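Local structure of F-BAR domain only protein 1 (Danio rerio, 5JP2) at residues 66-78 against 254-266. The protein binds Eps15 through its mu homology domain and probably acts early in clathrin-mediated endocytosis, possibly regulating Bmp receptor uptake. Numbering follows the deposited sequence. Where two conformers were deposited one is given.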
ATOM      1  N   PRO B  66     -17.910  16.124  21.677  1.00 54.02           N
ATOM      2  CA  PRO B  66     -17.719  14.730  22.097  1.00 59.22           C
ATOM      3  C   PRO B  66     -16.499  14.087  21.460  1.00 55.05           C
ATOM      4  O   PRO B  66     -16.030  14.484  20.395  1.00 41.52           O
ATOM      5  CB  PRO B  66     -19.006  14.043  21.642  1.00 38.58           C
ATOM      6  CG  PRO B  66     -19.507  14.891  20.562  1.00 56.05           C
ATOM      7  CD  PRO B  66     -19.130  16.293  20.884  1.00 47.43           C
ATOM      8  N   VAL B  67     -16.029  13.033  22.116  1.00 48.61           N
ATOM      9  CA  VAL B  67     -14.719  12.456  21.851  1.00 52.07           C
ATOM     10  C   VAL B  67     -14.785  11.519  20.653  1.00 38.65           C
ATOM     11  O   VAL B  67     -15.461  10.487  20.688  1.00 58.07           O
ATOM     12  CB  VAL B  67     -14.209  11.709  23.088  1.00 51.59           C
ATOM     13  CG1 VAL B  67     -12.880  11.042  22.807  1.00 41.58           C
ATOM     14  CG2 VAL B  67     -14.105  12.656  24.249  1.00 64.82           C
ATOM     15  N   LEU B  68     -14.043  11.853  19.613  1.00 37.43           N
ATOM     16  CA  LEU B  68     -13.893  10.975  18.470  1.00 25.53           C
ATOM     17  C   LEU B  68     -12.950   9.838  18.844  1.00 31.66           C
ATOM     18  O   LEU B  68     -11.812  10.077  19.240  1.00 40.53           O
ATOM     19  CB  LEU B  68     -13.365  11.770  17.282  1.00 25.15           C
ATOM     20  CG  LEU B  68     -13.020  10.992  16.026  1.00 25.78           C
ATOM     21  CD1 LEU B  68     -14.187  10.176  15.580  1.00 27.19           C
ATOM     22  CD2 LEU B  68     -12.619  11.952  14.963  1.00 28.18           C
ATOM     23  N   SER B  69     -13.427   8.607  18.735  1.00 40.93           N
ATOM     24  CA  SER B  69     -12.699   7.435  19.180  1.00 32.27           C
ATOM     25  C   SER B  69     -12.707   6.381  18.085  1.00 34.20           C
ATOM     26  O   SER B  69     -13.705   6.230  17.389  1.00 43.18           O
ATOM     27  CB  SER B  69     -13.320   6.868  20.437  1.00 39.55           C
ATOM     28  OG  SER B  69     -12.656   5.678  20.814  1.00 67.21           O
ATOM     29  N   PHE B  70     -11.597   5.664  17.913  1.00 44.00           N
ATOM     30  CA  PHE B  70     -11.550   4.627  16.890  1.00 37.02           C
ATOM     31  C   PHE B  70     -10.754   3.417  17.360  1.00 34.52           C
ATOM     32  O   PHE B  70     -10.085   3.439  18.388  1.00 40.93           O
ATOM     33  CB  PHE B  70     -10.998   5.157  15.573  1.00 36.16           C
ATOM     34  CG  PHE B  70      -9.553   5.545  15.606  1.00 37.21           C
ATOM     35  CD1 PHE B  70      -8.566   4.609  15.358  1.00 44.77           C
ATOM     36  CD2 PHE B  70      -9.183   6.853  15.815  1.00 34.17           C
ATOM     37  CE1 PHE B  70      -7.247   4.957  15.355  1.00 26.69           C
ATOM     38  CE2 PHE B  70      -7.861   7.205  15.812  1.00 35.50           C
ATOM     39  CZ  PHE B  70      -6.888   6.251  15.577  1.00 31.13           C
ATOM     40  N   ARG B  71     -10.855   2.346  16.583  1.00 36.38           N
ATOM     41  CA  ARG B  71     -10.281   1.050  16.907  1.00 37.80           C
ATOM     42  C   ARG B  71      -9.520   0.499  15.706  1.00 44.01           C
ATOM     43  O   ARG B  71     -10.012   0.563  14.578  1.00 39.45           O
ATOM     44  CB  ARG B  71     -11.398   0.089  17.281  1.00 40.23           C
ATOM     45  CG  ARG B  71     -10.975  -1.189  17.911  1.00 52.92           C
ATOM     46  CD  ARG B  71     -12.130  -2.182  17.947  1.00 58.59           C
ATOM     47  NE  ARG B  71     -13.268  -1.686  18.706  1.00 68.18           N
ATOM     48  CZ  ARG B  71     -13.357  -1.704  20.029  1.00 83.35           C
ATOM     49  NH1 ARG B  71     -12.363  -2.181  20.768  1.00 81.83           N
ATOM     50  NH2 ARG B  71     -14.443  -1.228  20.613  1.00 61.78           N
ATOM     51  N   LEU B  72      -8.337  -0.063  15.942  1.00 45.46           N
ATOM     52  CA  LEU B  72      -7.668  -0.869  14.922  1.00 37.02           C
ATOM     53  C   LEU B  72      -7.971  -2.342  15.132  1.00 37.06           C
ATOM     54  O   LEU B  72      -7.897  -2.846  16.250  1.00 52.70           O
ATOM     55  CB  LEU B  72      -6.163  -0.655  14.949  1.00 37.84           C
ATOM     56  CG  LEU B  72      -5.642   0.770  14.950  1.00 39.07           C
ATOM     57  CD1 LEU B  72      -4.150   0.721  15.127  1.00 41.18           C
ATOM     58  CD2 LEU B  72      -6.002   1.462  13.660  1.00 31.07           C
ATOM     59  N   VAL B  73      -8.267  -3.047  14.043  1.00 41.44           N
ATOM     60  CA  VAL B  73      -8.675  -4.440  14.119  1.00 53.28           C
ATOM     61  C   VAL B  73      -7.856  -5.269  13.150  1.00 60.20           C
ATOM     62  O   VAL B  73      -7.298  -4.754  12.181  1.00 57.76           O
ATOM     63  CB  VAL B  73     -10.174  -4.621  13.825  1.00 62.29           C
ATOM     64  CG1 VAL B  73     -11.008  -3.884  14.842  1.00 55.16           C
ATOM     65  CG2 VAL B  73     -10.483  -4.116  12.451  1.00 52.47           C
ATOM     66  N   ASN B  74      -7.807  -6.575  13.425  0.50 91.51           N
ATOM     67  CA  ASN B  74      -7.027  -7.538  12.646  0.50 76.99           C
ATOM     68  C   ASN B  74      -5.573  -7.095  12.527  0.50 74.90           C
ATOM     69  O   ASN B  74      -4.979  -7.110  11.450  0.50 70.13           O
ATOM     70  CB  ASN B  74      -7.644  -7.772  11.267  0.50 76.25           C
ATOM     71  CG  ASN B  74      -7.051  -8.975  10.564  0.50 83.02           C
ATOM     72  OD1 ASN B  74      -6.552  -9.898  11.207  0.50 99.83           O
ATOM     73  ND2 ASN B  74      -7.088  -8.966   9.239  0.50 72.79           N
ATOM     74  N   ILE B  75      -4.993  -6.702  13.658  1.00 65.70           N
ATOM     75  CA  ILE B  75      -3.657  -6.135  13.688  1.00 60.38           C
ATOM     76  C   ILE B  75      -2.612  -7.141  14.140  1.00 59.04           C
ATOM     77  O   ILE B  75      -1.487  -6.756  14.449  1.00 63.03           O
ATOM     78  CB  ILE B  75      -3.630  -4.884  14.565  1.00 73.95           C
ATOM     79  CG1 ILE B  75      -4.140  -5.222  15.956  1.00 57.89           C
ATOM     80  CG2 ILE B  75      -4.495  -3.811  13.943  1.00 78.19           C
ATOM     81  CD1 ILE B  75      -3.914  -4.135  16.936  1.00 70.98           C
ATOM     82  N   SER B  76      -2.984  -8.410  14.279  1.00 74.35           N
ATOM     83  CA  SER B  76      -2.021  -9.433  14.662  1.00 64.60           C
ATOM     84  C   SER B  76      -0.817  -9.484  13.727  1.00 45.12           C
ATOM     85  O   SER B  76       0.264  -9.867  14.164  1.00 51.38           O
ATOM     86  CB  SER B  76      -2.697 -10.792  14.720  1.00 51.94           C
ATOM     87  OG  SER B  76      -3.205 -11.135  13.451  1.00 72.95           O
ATOM     88  N   ARG B  77      -0.977  -9.113  12.462  1.00 48.75           N
ATOM     89  CA  ARG B  77       0.113  -9.173  11.500  1.00 44.32           C
ATOM     90  C   ARG B  77       1.028  -7.959  11.543  1.00 48.27           C
ATOM     91  O   ARG B  77       2.025  -7.937  10.825  1.00 59.77           O
ATOM     92  CB  ARG B  77      -0.424  -9.330  10.074  1.00 85.50           C
ATOM     93  CG  ARG B  77      -0.949 -10.716   9.722  1.00 90.25           C
ATOM     94  CD  ARG B  77      -1.286 -10.786   8.243  1.00 82.91           C
ATOM     95  NE  ARG B  77      -1.706 -12.111   7.807  1.00 90.71           N
ATOM     96  CZ  ARG B  77      -1.646 -12.526   6.545  1.00109.45           C
ATOM     97  NH1 ARG B  77      -1.171 -11.723   5.598  1.00 82.76           N
ATOM     98  NH2 ARG B  77      -2.048 -13.748   6.226  1.00114.20           N
ATOM     99  N   VAL B  78       0.729  -6.957  12.345  1.00 42.46           N
ATOM    100  CA  VAL B  78       1.534  -5.746  12.393  1.00 39.01           C
ATOM    101  C   VAL B  78       2.590  -5.872  13.477  1.00 38.28           C
ATOM    102  O   VAL B  78       2.297  -6.265  14.607  1.00 46.80           O
ATOM    103  CB  VAL B  78       0.656  -4.508  12.611  1.00 42.84           C
ATOM    104  CG1 VAL B  78       1.514  -3.265  12.695  1.00 48.07           C
ATOM    105  CG2 VAL B  78      -0.299  -4.380  11.472  1.00 36.77           C
ATOM    106  N   LEU B 254      -2.849  -5.069   2.461  1.00 31.69           N
ATOM    107  CA  LEU B 254      -2.005  -6.252   2.486  1.00 27.73           C
ATOM    108  C   LEU B 254      -1.806  -6.765   3.902  1.00 40.43           C
ATOM    109  O   LEU B 254      -1.830  -7.975   4.133  1.00 40.08           O
ATOM    110  CB  LEU B 254      -0.662  -5.961   1.828  1.00 28.34           C
ATOM    111  CG  LEU B 254      -0.778  -5.490   0.386  1.00 30.65           C
ATOM    112  CD1 LEU B 254       0.549  -5.036  -0.167  1.00 26.31           C
ATOM    113  CD2 LEU B 254      -1.357  -6.611  -0.437  1.00 29.87           C
ATOM    114  N   SER B 255      -1.631  -5.863   4.865  1.00 46.04           N
ATOM    115  CA  SER B 255      -1.397  -6.286   6.239  1.00 28.90           C
ATOM    116  C   SER B 255      -2.612  -6.957   6.846  1.00 35.87           C
ATOM    117  O   SER B 255      -2.472  -7.779   7.753  1.00 46.91           O
ATOM    118  CB  SER B 255      -0.998  -5.090   7.093  1.00 36.27           C
ATOM    119  OG  SER B 255      -2.018  -4.116   7.093  1.00 37.51           O
ATOM    120  N   GLY B 256      -3.802  -6.614   6.388  1.00 33.22           N
ATOM    121  CA  GLY B 256      -5.011  -7.068   7.022  1.00 40.88           C
ATOM    122  C   GLY B 256      -5.581  -6.079   8.006  1.00 43.54           C
ATOM    123  O   GLY B 256      -6.720  -6.253   8.443  1.00 47.52           O
ATOM    124  N   LEU B 257      -4.805  -5.067   8.380  1.00 49.37           N
ATOM    125  CA  LEU B 257      -5.251  -4.041   9.306  1.00 47.93           C
ATOM    126  C   LEU B 257      -6.496  -3.337   8.781  1.00 44.09           C
ATOM    127  O   LEU B 257      -6.658  -3.121   7.580  1.00 43.32           O
ATOM    128  CB  LEU B 257      -4.130  -3.032   9.548  1.00 32.94           C
ATOM    129  CG  LEU B 257      -4.392  -1.808  10.424  1.00 33.00           C
ATOM    130  CD1 LEU B 257      -3.133  -1.421  11.094  1.00 31.40           C
ATOM    131  CD2 LEU B 257      -4.876  -0.631   9.617  1.00 55.54           C
ATOM    132  N   ASP B 258      -7.387  -2.985   9.703  1.00 46.21           N
ATOM    133  CA  ASP B 258      -8.590  -2.240   9.370  1.00 37.77           C
ATOM    134  C   ASP B 258      -8.911  -1.296  10.526  1.00 33.85           C
ATOM    135  O   ASP B 258      -8.387  -1.444  11.630  1.00 33.27           O
ATOM    136  CB  ASP B 258      -9.754  -3.194   9.087  1.00 40.97           C
ATOM    137  CG  ASP B 258     -10.766  -2.612   8.147  1.00 54.23           C
ATOM    138  OD1 ASP B 258     -10.638  -1.434   7.771  1.00 39.07           O
ATOM    139  OD2 ASP B 258     -11.710  -3.335   7.796  1.00 57.95           O
ATOM    140  N   VAL B 259      -9.777  -0.321  10.267  1.00 36.05           N
ATOM    141  CA  VAL B 259     -10.146   0.678  11.261  1.00 34.93           C
ATOM    142  C   VAL B 259     -11.667   0.785  11.348  1.00 32.30           C
ATOM    143  O   VAL B 259     -12.367   0.714  10.336  1.00 42.21           O
ATOM    144  CB  VAL B 259      -9.506   2.041  10.928  1.00 31.23           C
ATOM    145  CG1 VAL B 259     -10.015   2.569   9.615  1.00 28.56           C
ATOM    146  CG2 VAL B 259      -9.735   3.021  12.041  1.00 35.95           C
ATOM    147  N   GLU B 260     -12.185   0.911  12.563  1.00 34.78           N
ATOM    148  CA  GLU B 260     -13.603   1.145  12.760  1.00 38.75           C
ATOM    149  C   GLU B 260     -13.794   2.110  13.921  1.00 34.46           C
ATOM    150  O   GLU B 260     -12.996   2.138  14.855  1.00 61.03           O
ATOM    151  CB  GLU B 260     -14.366  -0.157  13.013  1.00 44.11           C
ATOM    152  CG  GLU B 260     -14.171  -0.753  14.372  1.00 41.04           C
ATOM    153  CD  GLU B 260     -14.742  -2.150  14.483  1.00 47.68           C
ATOM    154  OE1 GLU B 260     -14.958  -2.779  13.432  1.00 51.00           O
ATOM    155  OE2 GLU B 260     -14.994  -2.613  15.616  1.00 67.09           O
ATOM    156  N   LEU B 261     -14.842   2.923  13.841  1.00 44.03           N
ATOM    157  CA  LEU B 261     -15.110   3.909  14.877  1.00 35.98           C
ATOM    158  C   LEU B 261     -15.734   3.247  16.091  1.00 34.45           C
ATOM    159  O   LEU B 261     -16.337   2.181  15.996  1.00 46.01           O
ATOM    160  CB  LEU B 261     -16.043   4.993  14.363  1.00 33.96           C
ATOM    161  CG  LEU B 261     -15.561   5.849  13.205  1.00 36.34           C
ATOM    162  CD1 LEU B 261     -16.517   7.017  12.992  1.00 33.15           C
ATOM    163  CD2 LEU B 261     -14.169   6.334  13.455  1.00 38.66           C
ATOM    164  N   VAL B 262     -15.584   3.885  17.243  1.00 39.43           N
ATOM    165  CA  VAL B 262     -16.144   3.386  18.494  1.00 37.34           C
ATOM    166  C   VAL B 262     -17.113   4.440  18.987  1.00 43.00           C
ATOM    167  O   VAL B 262     -16.713   5.570  19.291  1.00 60.14           O
ATOM    168  CB  VAL B 262     -15.071   3.099  19.545  1.00 39.12           C
ATOM    169  CG1 VAL B 262     -15.705   2.490  20.758  1.00 64.26           C
ATOM    170  CG2 VAL B 262     -14.027   2.176  18.981  1.00 42.60           C
ATOM    171  N   GLY B 263     -18.381   4.085  19.051  1.00 38.04           N
ATOM    172  CA  GLY B 263     -19.410   5.035  19.389  1.00 42.89           C
ATOM    173  C   GLY B 263     -20.173   5.486  18.162  1.00 57.80           C
ATOM    174  O   GLY B 263     -19.713   5.366  17.024  1.00 59.58           O
ATOM    175  N   SER B 264     -21.376   5.989  18.406  1.00 60.99           N
ATOM    176  CA  SER B 264     -22.292   6.366  17.344  1.00 59.63           C
ATOM    177  C   SER B 264     -22.285   7.853  17.051  1.00 49.28           C
ATOM    178  O   SER B 264     -23.002   8.288  16.154  1.00 50.74           O
ATOM    179  CB  SER B 264     -23.709   5.921  17.694  1.00 73.68           C
ATOM    180  OG  SER B 264     -24.086   6.414  18.966  1.00 87.65           O
ATOM    181  N   ARG B 265     -21.507   8.645  17.788  1.00 57.45           N
ATOM    182  CA  ARG B 265     -21.594  10.094  17.643  1.00 49.11           C
ATOM    183  C   ARG B 265     -20.976  10.558  16.341  1.00 42.28           C
ATOM    184  O   ARG B 265     -21.332  11.623  15.832  1.00 48.18           O
ATOM    185  CB  ARG B 265     -20.909  10.785  18.815  1.00 64.00           C
ATOM    186  CG  ARG B 265     -21.237  12.261  18.960  1.00 70.24           C
ATOM    187  CD  ARG B 265     -22.686  12.480  19.396  1.00 93.68           C
ATOM    188  NE  ARG B 265     -23.120  13.871  19.274  1.00 78.06           N
ATOM    189  CZ  ARG B 265     -23.336  14.494  18.121  1.00 81.77           C
ATOM    190  NH1 ARG B 265     -23.151  13.859  16.974  1.00 89.56           N
ATOM    191  NH2 ARG B 265     -23.735  15.756  18.114  1.00 87.82           N
ATOM    192  N   TYR B 266     -20.039   9.789  15.808  1.00 45.70           N
ATOM    193  CA  TYR B 266     -19.436  10.030  14.515  1.00 33.50           C
ATOM    194  C   TYR B 266     -19.694   8.808  13.653  1.00 33.03           C
ATOM    195  O   TYR B 266     -19.906   7.705  14.159  1.00 42.32           O
ATOM    196  CB  TYR B 266     -17.931  10.282  14.644  1.00 45.15           C
ATOM    197  CG  TYR B 266     -17.564  11.480  15.489  1.00 32.71           C
ATOM    198  CD1 TYR B 266     -17.481  11.392  16.864  1.00 30.67           C
ATOM    199  CD2 TYR B 266     -17.269  12.688  14.903  1.00 40.57           C
ATOM    200  CE1 TYR B 266     -17.152  12.477  17.618  1.00 28.17           C
ATOM    201  CE2 TYR B 266     -16.927  13.773  15.656  1.00 29.42           C
ATOM    202  CZ  TYR B 266     -16.873  13.662  17.006  1.00 26.13           C
ATOM    203  OH  TYR B 266     -16.545  14.753  17.749  1.00 45.41           O
TER
HETATM  204  O   HOH W   1     -16.279   8.041  18.465  1.00 37.72           O
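L68 and Y266 form the tight end of this contact: methyl CD1 of L68 sits over one face of the tyrosine ring, 3.9 Å from its centroid, in a CH-pi contact, with the two side chains crossing at about a right angle. The phenol OH of Y266 then donates to P66 O at 2.7 Å, the oxygen lying at the ring edge; this bond pins the phenol end, while L68 CD1 against the face would hinder turning of the ring. Next to them, F70 CB touches L261 CD2 and F70 CD1 meets V259 CG2 at 3.9 Å. With CG between its own N and carbonyl carbon (chi1 67°), F70 turns its ring away from segment 254-266, where it meets F102, while L72 reaches L131 of strand 125-137. Strands 69-73 and 258-261 are antiparallel neighbours in a four-stranded sheet of the mu homology domain, with 258-261 at its margin; this face packs against the long strands of the domain's large sheet. R71 N donates to E260 O (2.8 Å), and E260 N returns a straighter bond to R71 O (164°); V73 and D258 form a second hydrogen-bonded pair, here with the bond from V73 N the straighter. Water 1 bridges S69 N and V262 O where the strands begin to part. The other face is looser and nearer solvent: E260 is exposed, and R71, V73 and D258 are partly so. R71 and E260 lie side by side, but their salt bridge is long (NE to OE2, 3.7 Å), and the main partner of R71 is D101, which its NH1 meets in a salt bridge. Methyl CG2 of V262 packs obliquely against this guanidinium.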